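Local coordinates for protein carbon monoxide oxidation system transcription regulator CooA-1 (Carboxydothermus hydrogenoformans, PDB 6CPB) that senses carbon monoxide through a bound heme and, like other CRP-family regulators, probably binds DNA to control transcription, this chain being its heme domain, at residues V114-L117 and G118-K122; F46-S50 and G51-V55; L125-I128 and N129-F133. One frame throughout, in Å; residues are numbered along the deposited sequence.

How the contacts relate
Contacts 1 and 3 are successive parts of the long helix 108-135, with centres about 17 Å apart. Both pack on strand 62-70 and on the second subunit. Contact 1 is the buried one, contact 3 only partly buried. The centre of contact 3 is about 22 Å from that of the chain, against about 10 Å for contact 1. Contact 2 belongs to the beta domain, where the chain passes from one sheet to the other. It meets contact 1 through Val55 CG1 and Leu120 CD2, 3.8 Å apart. The helical contacts combine backbone hydrogen bonds with side-chain packing, whereas contact 2 has apolar packing between two valines at a corner shaped by Gly51.

Contact 1 of 3, residues V114-L117 and G118-K122; sequences VKVL and GDLLK. With SO4 (sulfate ion), chain D.
Lys115 and Asp119 lie one turn apart on helix 108-135, and a water molecule joins their charged ends. From CB the lysine leaves with CG anti to the backbone N (chi1 -174°). The chain then bends at chi2 and chi3. CG lies 4.1 Å from O2 of a sulfate ion. The next atom, CD, passes 3.6 Å from Asp119 OD2. CE lies 3.3 Å from sulfate O4. At the tip, NZ makes a weak hydrogen bond of 3.2 Å to the same sulfate O4. NZ also donates to water 1, which in turn donates to Asp119 OD2, each step 2.8 Å. NZ and OD2 themselves are 4.5 Å apart, beyond a salt bridge. Lys115 NZ is salt-bridged to Asp73. Asp119 OD1 is hydrogen-bonded to NE2 of His78 of the second subunit.

On another face Val116 and Leu120 run alongside each other in the same direction, with Val116 CG1 3.8 Å from Leu120 CD1. They pack on strand 62-70. Val114, Leu117 and Leu121 each pack on their own counterpart in the second subunit. The backbone is a regular alpha helix, with bonds such as Leu120 N to Val116 O.

The helix thus turns one apolar face to its own strands and another to the second subunit, beside a hydrated charged edge. In a structure of this protein His78 is the axial ligand of heme iron, but no heme is bound to this chain here. Asp119 therefore connects the charged edge with a heme-binding residue of the partner subunit. The sulfate, probably from the crystallisation liquor, is consistent with a positively charged Lys115.

Contact 2 of 3, residues F46-S50 and G51-V55; sequences FLVKS and GRVRV
Val48 and Val53 provide the apolar part of this contact. They reach toward each other tip to tip, and their CG2 atoms are 4.0 Å apart. Both are buried. In Val48, CG1 is anti to the backbone N (chi1 -177°) and reaches Gly51, 3.9 Å from its carbonyl O. CG2, beside the backbone N, is left to meet Val53. Val53 turns its CG2 into the position between its own backbone N and carbonyl carbon, and this is the methyl that meets Val48.

The backbone supplies the second kind of interaction, a steric one. Gly51 has a positive phi of 99° with psi -151°. At these angles a CB atom would be jammed against the carbonyl O of Ser50, so the turn calls for glycine. Just before it, Lys49 and Ser50 both face Thr90 across the sheet and form a classic beta bulge. The strands on the two sides of the corner belong to different sheets, so they are not paired as a hairpin, and no backbone hydrogen bond links the two segments.

Polar interactions lead outward. The backbone N of Arg52 is hydrogen-bonded to Thr89 OG1, and the Arg52 guanidinium forms a salt bridge through NE to Glu87.

The contact marks a change of sheet within the cyclic nucleotide-binding domain. Strand 44-50 runs between strands 89-95 and 74-76 in one antiparallel sheet. Strand 52-59 runs between 82-85 and 62-70 in the other. The two valines fill the inner side of the corner, where Val53 also packs on Thr89 and on Leu69. Further along, strand 52-59 reaches helix 108-135.

Contact 3 of 3, residues L125-I128 and N129-F133; sequences LTII and NGLVF
Ile127 has a chi1 of -67°, which sends its CG2 branch anti to the backbone N and alongside the carbonyl carbon. Leu131, one turn later, has CG anti to its carbonyl carbon (chi1 -70°), which brings its side chain back toward Ile127. The two side chains therefore run alongside each other in the same direction, with Ile127 CG2 4.0 Å from Leu131 CD1. The leucine also lies over the backbone of the earlier turn, its CG 3.4 Å from the carbonyl O of Ile127.

Ile128 and Val132 form the next pair. Their CG2 methyls are 4.3 Å apart, a looser touch. Val132 CG2 comes closer to the backbone, at 3.3 Å from Ile128 O.

Regular helix bonds tie the turns together. Leu131 N donates to Ile127 O at 2.9 Å, and Val132 N donates to Ile128 O at 3.0 Å. Asn129 N and Gly130 N are bound in the same way to Leu125 O and Thr126 O.

The faces of the helix differ in their neighbours. Ile127 and Leu131 rest on Phe64 of strand 62-70 in the same chain. Ile128 meets Ile128 of the second subunit, and Val132 packs on Phe64 of that subunit. Asn129 OD1 is hydrogen-bonded to Tyr59 OH of the second subunit, and Thr126 OG1 to Arg80 NH2 of that subunit as well as to Lys122 O of its own chain.

Apolar packing thus joins the helix to its own beta domain and to the other subunit, with polar bonds beside it across the interface. Such pairing of long helices is the usual dimer contact of CRP-family proteins. Arg80 is a heme-binding residue in a structure of this protein, so Thr126 could act as a second-shell partner of the Arg80 of the second subunit.

Contact 1 of 3, residues V114-L117 and G118-K122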
ATOM      1  N   VAL A 114       3.203   0.996   4.766  1.00 10.62           N
ATOM      2  CA  VAL A 114       3.271  -0.112   3.819  1.00 11.04           C
ATOM      3  C   VAL A 114       2.339  -1.236   4.243  1.00 10.66           C
ATOM      4  O   VAL A 114       1.618  -1.809   3.420  1.00 11.56           O
ATOM      5  CB  VAL A 114       4.729  -0.603   3.682  1.00 12.70           C
ATOM      6  CG1 VAL A 114       4.789  -1.961   2.996  1.00 13.53           C
ATOM      7  CG2 VAL A 114       5.577   0.415   2.932  1.00 13.95           C
ATOM      8  N   LYS A 115       2.350  -1.578   5.529  1.00 11.00           N
ATOM      9  CA  LYS A 115       1.496  -2.653   6.032  1.00 11.23           C
ATOM     10  C   LYS A 115       0.018  -2.325   5.806  1.00 11.59           C
ATOM     11  O   LYS A 115      -0.754  -3.166   5.315  1.00 11.77           O
ATOM     12  CB  LYS A 115       1.818  -2.870   7.517  1.00 12.71           C
ATOM     13  CG  LYS A 115       1.129  -4.041   8.182  1.00 15.47           C
ATOM     14  CD  LYS A 115      -0.251  -3.716   8.704  1.00 17.41           C
ATOM     15  CE  LYS A 115      -0.258  -2.636   9.762  1.00 17.77           C
ATOM     16  NZ  LYS A 115      -1.612  -2.523  10.382  1.00 17.77           N
ATOM     17  N   VAL A 116      -0.388  -1.102   6.160  1.00 10.60           N
ATOM     18  CA  VAL A 116      -1.781  -0.673   6.022  1.00 10.38           C
ATOM     19  C   VAL A 116      -2.204  -0.664   4.556  1.00 10.39           C
ATOM     20  O   VAL A 116      -3.267  -1.198   4.195  1.00 10.83           O
ATOM     21  CB  VAL A 116      -1.978   0.711   6.677  1.00 10.76           C
ATOM     22  CG1 VAL A 116      -3.319   1.311   6.291  1.00 11.59           C
ATOM     23  CG2 VAL A 116      -1.853   0.629   8.193  1.00 11.95           C
ATOM     24  N   LEU A 117      -1.383  -0.063   3.686  1.00 10.36           N
ATOM     25  CA  LEU A 117      -1.736   0.004   2.271  1.00 10.97           C
ATOM     26  C   LEU A 117      -1.797  -1.384   1.660  1.00 10.85           C
ATOM     27  O   LEU A 117      -2.662  -1.661   0.820  1.00 11.64           O
ATOM     28  CB  LEU A 117      -0.745   0.882   1.511  1.00 11.53           C
ATOM     29  CG  LEU A 117      -0.827   2.386   1.794  1.00 11.79           C
ATOM     30  CD1 LEU A 117       0.331   3.098   1.125  1.00 12.51           C
ATOM     31  CD2 LEU A 117      -2.136   3.001   1.360  1.00 15.24           C
ATOM     32  N   GLY A 118      -0.877  -2.267   2.052  1.00 11.53           N
ATOM     33  CA  GLY A 118      -0.911  -3.624   1.543  1.00 11.70           C
ATOM     34  C   GLY A 118      -2.185  -4.349   1.932  1.00 11.80           C
ATOM     35  O   GLY A 118      -2.770  -5.072   1.122  1.00 13.11           O
ATOM     36  N   ASP A 119      -2.635  -4.161   3.178  1.00 11.71           N
ATOM     37  CA  ASP A 119      -3.884  -4.776   3.629  1.00 12.35           C
ATOM     38  C   ASP A 119      -5.087  -4.186   2.899  1.00 11.38           C
ATOM     39  O   ASP A 119      -5.998  -4.926   2.492  1.00 11.89           O
ATOM     40  CB  ASP A 119      -4.057  -4.595   5.138  1.00 13.20           C
ATOM     41  CG  ASP A 119      -3.220  -5.551   5.953  1.00 18.52           C
ATOM     42  OD1 ASP A 119      -2.747  -6.569   5.398  1.00 23.01           O
ATOM     43  OD2 ASP A 119      -3.051  -5.287   7.166  1.00 20.13           O
ATOM     44  N   LEU A 120      -5.111  -2.861   2.722  1.00 11.65           N
ATOM     45  CA  LEU A 120      -6.206  -2.232   1.991  1.00 10.91           C
ATOM     46  C   LEU A 120      -6.273  -2.745   0.562  1.00 11.02           C
ATOM     47  O   LEU A 120      -7.363  -3.036   0.047  1.00 11.35           O
ATOM     48  CB  LEU A 120      -6.019  -0.718   1.996  1.00 10.69           C
ATOM     49  CG  LEU A 120      -6.367  -0.035   3.315  1.00 11.41           C
ATOM     50  CD1 LEU A 120      -5.771   1.360   3.342  1.00 12.50           C
ATOM     51  CD2 LEU A 120      -7.874   0.040   3.486  1.00 13.68           C
ATOM     52  N   LEU A 121      -5.120  -2.860  -0.099  1.00 11.08           N
ATOM     53  CA  LEU A 121      -5.101  -3.343  -1.471  1.00 10.80           C
ATOM     54  C   LEU A 121      -5.543  -4.800  -1.540  1.00 11.11           C
ATOM     55  O   LEU A 121      -6.346  -5.174  -2.399  1.00 11.81           O
ATOM     56  CB  LEU A 121      -3.712  -3.152  -2.082  1.00 12.14           C
ATOM     57  CG  LEU A 121      -3.561  -3.653  -3.518  1.00 13.09           C
ATOM     58  CD1 LEU A 121      -4.492  -2.931  -4.483  1.00 14.21           C
ATOM     59  CD2 LEU A 121      -2.100  -3.513  -3.954  1.00 15.10           C
ATOM     60  N   LYS A 122      -5.022  -5.644  -0.652  1.00 11.59           N
ATOM     61  CA  LYS A 122      -5.469  -7.030  -0.583  1.00 11.49           C
ATOM     62  C   LYS A 122      -6.988  -7.105  -0.450  1.00 11.89           C
ATOM     63  O   LYS A 122      -7.665  -7.851  -1.168  1.00 12.19           O
ATOM     64  CB  LYS A 122      -4.776  -7.707   0.599  1.00 13.55           C
ATOM     65  CG  LYS A 122      -5.231  -9.131   0.864  1.00 16.29           C
ATOM     66  CD  LYS A 122      -4.524  -9.690   2.086  1.00 24.77           C
ATOM     67  CE  LYS A 122      -5.121 -11.027   2.499  1.00 45.44           C
ATOM     68  NZ  LYS A 122      -5.038 -12.040   1.413  1.00 64.49           N
TER
HETATM   69  S   SO4 D 202       1.070  -4.316  13.245  1.00 65.92           S
HETATM   70  O1  SO4 D 202       1.779  -4.083  14.502  1.00 67.36           O
HETATM   71  O2  SO4 D 202       2.043  -4.407  12.156  1.00 63.54           O
HETATM   72  O3  SO4 D 202       0.319  -5.565  13.333  1.00 67.75           O
HETATM   73  O4  SO4 D 202       0.151  -3.206  13.004  1.00 66.06           O
HETATM   74  O   HOH W   1      -3.596  -2.846   8.391  1.00 20.47           O
HETATM   75  O   HOH W   2       0.258  -5.655   4.550  1.00 20.83           O

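Contact 2 of 3, residues F46-S50 and G51-V55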
ATOM      1  N   PHE A  46      -2.242  10.805   8.184  1.00 10.62           N
ATOM      2  CA  PHE A  46      -2.729  10.836   9.553  1.00 11.15           C
ATOM      3  C   PHE A  46      -2.452   9.527  10.266  1.00 10.84           C
ATOM      4  O   PHE A  46      -2.516   8.450   9.672  1.00 11.93           O
ATOM      5  CB  PHE A  46      -4.217  11.196   9.642  1.00 11.92           C
ATOM      6  CG  PHE A  46      -5.138  10.113   9.163  1.00 12.99           C
ATOM      7  CD1 PHE A  46      -5.484  10.025   7.829  1.00 14.33           C
ATOM      8  CD2 PHE A  46      -5.648   9.173  10.053  1.00 14.65           C
ATOM      9  CE1 PHE A  46      -6.337   9.004   7.389  1.00 16.56           C
ATOM     10  CE2 PHE A  46      -6.483   8.164   9.626  1.00 16.35           C
ATOM     11  CZ  PHE A  46      -6.833   8.079   8.299  1.00 16.03           C
ATOM     12  N   LEU A  47      -2.161   9.657  11.555  1.00 11.54           N
ATOM     13  CA  LEU A  47      -1.838   8.571  12.460  1.00 11.71           C
ATOM     14  C   LEU A  47      -2.934   8.503  13.523  1.00 10.91           C
ATOM     15  O   LEU A  47      -3.282   9.528  14.109  1.00 11.78           O
ATOM     16  CB  LEU A  47      -0.476   8.904  13.108  1.00 14.54           C
ATOM     17  CG  LEU A  47       0.097   8.009  14.190  1.00 16.86           C
ATOM     18  CD1 LEU A  47       0.069   6.531  13.787  1.00 17.45           C
ATOM     19  CD2 LEU A  47       1.521   8.468  14.478  1.00 19.63           C
ATOM     20  N   VAL A  48      -3.471   7.309  13.768  1.00 10.82           N
ATOM     21  CA  VAL A  48      -4.439   7.122  14.847  1.00 10.79           C
ATOM     22  C   VAL A  48      -3.677   7.076  16.167  1.00 10.12           C
ATOM     23  O   VAL A  48      -2.959   6.116  16.454  1.00 11.94           O
ATOM     24  CB  VAL A  48      -5.281   5.858  14.650  1.00 10.91           C
ATOM     25  CG1 VAL A  48      -6.322   5.754  15.754  1.00 12.69           C
ATOM     26  CG2 VAL A  48      -5.959   5.865  13.293  1.00 12.37           C
ATOM     27  N   LYS A  49      -3.817   8.128  16.968  1.00 10.69           N
ATOM     28  CA  LYS A  49      -3.161   8.178  18.269  1.00 11.47           C
ATOM     29  C   LYS A  49      -3.932   7.378  19.316  1.00 11.78           C
ATOM     30  O   LYS A  49      -3.340   6.674  20.138  1.00 13.12           O
ATOM     31  CB  LYS A  49      -3.017   9.641  18.701  1.00 12.45           C
ATOM     32  CG  LYS A  49      -2.402   9.841  20.074  1.00 15.14           C
ATOM     33  CD  LYS A  49      -2.181  11.313  20.364  1.00 18.29           C
ATOM     34  CE  LYS A  49      -1.694  11.541  21.785  1.00 23.70           C
ATOM     35  NZ  LYS A  49      -1.371  12.979  21.987  1.00 29.07           N
ATOM     36  N   SER A  50      -5.255   7.483  19.300  1.00 10.96           N
ATOM     37  CA  SER A  50      -6.118   6.690  20.162  1.00 11.89           C
ATOM     38  C   SER A  50      -7.439   6.501  19.436  1.00 11.19           C
ATOM     39  O   SER A  50      -7.833   7.333  18.616  1.00 11.68           O
ATOM     40  CB  SER A  50      -6.334   7.366  21.517  1.00 13.92           C
ATOM     41  OG  SER A  50      -6.942   8.628  21.360  1.00 14.93           O
ATOM     42  N   GLY A  51      -8.120   5.397  19.738  1.00 11.11           N
ATOM     43  CA  GLY A  51      -9.377   5.084  19.091  1.00 11.83           C
ATOM     44  C   GLY A  51      -9.214   4.094  17.965  1.00 10.89           C
ATOM     45  O   GLY A  51      -8.346   3.225  18.007  1.00 11.94           O
ATOM     46  N   ARG A  52     -10.092   4.181  16.975  1.00 11.03           N
ATOM     47  CA  ARG A  52     -10.205   3.143  15.960  1.00 10.76           C
ATOM     48  C   ARG A  52     -11.009   3.740  14.821  1.00 10.32           C
ATOM     49  O   ARG A  52     -12.022   4.401  15.072  1.00 11.15           O
ATOM     50  CB  ARG A  52     -10.926   1.933  16.553  1.00 11.81           C
ATOM     51  CG  ARG A  52     -10.992   0.734  15.633  1.00 13.41           C
ATOM     52  CD  ARG A  52     -11.451  -0.482  16.406  1.00 16.44           C
ATOM     53  NE  ARG A  52     -12.840  -0.320  16.804  1.00 19.01           N
ATOM     54  CZ  ARG A  52     -13.833  -1.157  16.516  1.00 18.62           C
ATOM     55  NH1 ARG A  52     -13.617  -2.275  15.837  1.00 19.87           N
ATOM     56  NH2 ARG A  52     -15.051  -0.868  16.936  1.00 21.99           N
ATOM     57  N   VAL A  53     -10.559   3.530  13.582  1.00 10.45           N
ATOM     58  CA  VAL A  53     -11.245   4.099  12.430  1.00 10.74           C
ATOM     59  C   VAL A  53     -11.490   3.031  11.372  1.00 10.47           C
ATOM     60  O   VAL A  53     -10.764   2.039  11.268  1.00 13.03           O
ATOM     61  CB  VAL A  53     -10.511   5.311  11.818  1.00 12.74           C
ATOM     62  CG1 VAL A  53     -10.251   6.382  12.869  1.00 12.94           C
ATOM     63  CG2 VAL A  53      -9.231   4.895  11.170  1.00 13.44           C
ATOM     64  N   ARG A  54     -12.525   3.269  10.574  1.00 10.08           N
ATOM     65  CA  ARG A  54     -12.914   2.391   9.487  1.00 10.23           C
ATOM     66  C   ARG A  54     -12.654   3.104   8.175  1.00 10.03           C
ATOM     67  O   ARG A  54     -13.119   4.227   7.978  1.00 11.08           O
ATOM     68  CB  ARG A  54     -14.402   2.046   9.627  1.00 11.74           C
ATOM     69  CG  ARG A  54     -14.903   1.006   8.647  1.00 12.36           C
ATOM     70  CD  ARG A  54     -16.339   0.603   8.932  1.00 14.16           C
ATOM     71  NE  ARG A  54     -17.282   1.696   8.705  1.00 14.29           N
ATOM     72  CZ  ARG A  54     -18.018   1.858   7.606  1.00 13.45           C
ATOM     73  NH1 ARG A  54     -17.949   1.008   6.592  1.00 12.18           N
ATOM     74  NH2 ARG A  54     -18.849   2.885   7.525  1.00 13.79           N
ATOM     75  N   VAL A  55     -11.954   2.427   7.274  1.00  9.85           N
ATOM     76  CA  VAL A  55     -11.720   2.901   5.917  1.00  9.65           C
ATOM     77  C   VAL A  55     -12.705   2.166   5.023  1.00  9.60           C
ATOM     78  O   VAL A  55     -12.816   0.938   5.105  1.00 10.59           O
ATOM     79  CB  VAL A  55     -10.274   2.620   5.473  1.00  9.76           C
ATOM     80  CG1 VAL A  55     -10.032   3.165   4.088  1.00 10.54           C
ATOM     81  CG2 VAL A  55      -9.283   3.219   6.461  1.00 10.83           C
TER

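Contact 3 of 3, residues L125-I128 and N129-F133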
ATOM      1  N   LEU A 125      -8.913  -6.040  -3.658  1.00 10.87           N
ATOM      2  CA  LEU A 125      -8.924  -7.072  -4.691  1.00 10.93           C
ATOM      3  C   LEU A 125      -9.888  -8.191  -4.331  1.00 11.11           C
ATOM      4  O   LEU A 125     -10.530  -8.776  -5.218  1.00 11.56           O
ATOM      5  CB  LEU A 125      -7.525  -7.628  -4.933  1.00 11.84           C
ATOM      6  CG  LEU A 125      -6.472  -6.621  -5.388  1.00 12.54           C
ATOM      7  CD1 LEU A 125      -5.251  -7.384  -5.895  1.00 15.49           C
ATOM      8  CD2 LEU A 125      -6.972  -5.644  -6.430  1.00 14.02           C
ATOM      9  N   THR A 126     -10.029  -8.484  -3.038  1.00 10.80           N
ATOM     10  CA  THR A 126     -11.035  -9.441  -2.601  1.00 11.70           C
ATOM     11  C   THR A 126     -12.442  -8.971  -2.963  1.00 10.97           C
ATOM     12  O   THR A 126     -13.276  -9.773  -3.408  1.00 11.59           O
ATOM     13  CB  THR A 126     -10.867  -9.695  -1.108  1.00 12.49           C
ATOM     14  OG1 THR A 126      -9.612 -10.362  -0.931  1.00 13.24           O
ATOM     15  CG2 THR A 126     -11.988 -10.547  -0.525  1.00 13.68           C
ATOM     16  N   ILE A 127     -12.724  -7.677  -2.794  1.00 11.28           N
ATOM     17  CA  ILE A 127     -14.030  -7.145  -3.184  1.00 11.61           C
ATOM     18  C   ILE A 127     -14.250  -7.305  -4.683  1.00 10.67           C
ATOM     19  O   ILE A 127     -15.325  -7.740  -5.114  1.00 11.26           O
ATOM     20  CB  ILE A 127     -14.187  -5.684  -2.725  1.00 12.20           C
ATOM     21  CG1 ILE A 127     -14.238  -5.614  -1.202  1.00 14.57           C
ATOM     22  CG2 ILE A 127     -15.430  -5.037  -3.349  1.00 13.01           C
ATOM     23  CD1 ILE A 127     -13.867  -4.253  -0.638  1.00 17.11           C
ATOM     24  N   ILE A 128     -13.245  -6.958  -5.498  1.00 10.38           N
ATOM     25  CA  ILE A 128     -13.378  -7.126  -6.943  1.00 10.33           C
ATOM     26  C   ILE A 128     -13.689  -8.579  -7.278  1.00 10.35           C
ATOM     27  O   ILE A 128     -14.600  -8.879  -8.060  1.00 11.09           O
ATOM     28  CB  ILE A 128     -12.102  -6.648  -7.656  1.00 10.30           C
ATOM     29  CG1 ILE A 128     -11.944  -5.131  -7.526  1.00 10.93           C
ATOM     30  CG2 ILE A 128     -12.134  -7.060  -9.130  1.00 10.71           C
ATOM     31  CD1 ILE A 128     -10.571  -4.622  -7.922  1.00 11.84           C
ATOM     32  N   ASN A 129     -12.923  -9.496  -6.695  1.00 10.49           N
ATOM     33  CA  ASN A 129     -13.094 -10.915  -6.968  1.00 11.35           C
ATOM     34  C   ASN A 129     -14.512 -11.366  -6.632  1.00 11.80           C
ATOM     35  O   ASN A 129     -15.117 -12.165  -7.360  1.00 12.95           O
ATOM     36  CB  ASN A 129     -12.046 -11.687  -6.158  1.00 11.87           C
ATOM     37  CG  ASN A 129     -11.928 -13.132  -6.570  1.00 13.22           C
ATOM     38  OD1 ASN A 129     -11.485 -13.439  -7.669  1.00 15.39           O
ATOM     39  ND2 ASN A 129     -12.331 -14.028  -5.690  1.00 17.11           N
ATOM     40  N   GLY A 130     -15.067 -10.853  -5.535  1.00 11.55           N
ATOM     41  CA  GLY A 130     -16.427 -11.206  -5.161  1.00 11.67           C
ATOM     42  C   GLY A 130     -17.471 -10.619  -6.086  1.00 10.98           C
ATOM     43  O   GLY A 130     -18.414 -11.309  -6.476  1.00 11.92           O
ATOM     44  N   LEU A 131     -17.313  -9.350  -6.466  1.00 11.38           N
ATOM     45  CA  LEU A 131     -18.270  -8.728  -7.371  1.00 11.28           C
ATOM     46  C   LEU A 131     -18.304  -9.440  -8.719  1.00 11.48           C
ATOM     47  O   LEU A 131     -19.381  -9.614  -9.309  1.00 11.76           O
ATOM     48  CB  LEU A 131     -17.946  -7.245  -7.560  1.00 11.85           C
ATOM     49  CG  LEU A 131     -18.204  -6.354  -6.347  1.00 13.01           C
ATOM     50  CD1 LEU A 131     -17.657  -4.958  -6.614  1.00 14.07           C
ATOM     51  CD2 LEU A 131     -19.679  -6.292  -6.003  1.00 17.05           C
ATOM     52  N   VAL A 132     -17.142  -9.841  -9.233  1.00 11.02           N
ATOM     53  CA  VAL A 132     -17.113 -10.536 -10.516  1.00 11.22           C
ATOM     54  C   VAL A 132     -17.929 -11.821 -10.434  1.00 10.46           C
ATOM     55  O   VAL A 132     -18.716 -12.137 -11.337  1.00 11.40           O
ATOM     56  CB  VAL A 132     -15.660 -10.802 -10.959  1.00 12.12           C
ATOM     57  CG1 VAL A 132     -15.635 -11.693 -12.198  1.00 14.36           C
ATOM     58  CG2 VAL A 132     -14.952  -9.509 -11.243  1.00 13.17           C
ATOM     59  N   PHE A 133     -17.754 -12.586  -9.358  1.00 10.69           N
ATOM     60  CA  PHE A 133     -18.530 -13.810  -9.214  1.00 10.77           C
ATOM     61  C   PHE A 133     -20.023 -13.514  -9.093  1.00 11.41           C
ATOM     62  O   PHE A 133     -20.855 -14.140  -9.761  1.00 12.56           O
ATOM     63  CB  PHE A 133     -18.049 -14.613  -8.008  1.00 11.93           C
ATOM     64  CG  PHE A 133     -18.803 -15.900  -7.830  1.00 12.80           C
ATOM     65  CD1 PHE A 133     -18.635 -16.932  -8.726  1.00 14.08           C
ATOM     66  CD2 PHE A 133     -19.714 -16.062  -6.793  1.00 14.33           C
ATOM     67  CE1 PHE A 133     -19.363 -18.119  -8.589  1.00 15.19           C
ATOM     68  CE2 PHE A 133     -20.433 -17.243  -6.647  1.00 16.81           C
ATOM     69  CZ  PHE A 133     -20.238 -18.266  -7.538  1.00 17.27           C
TER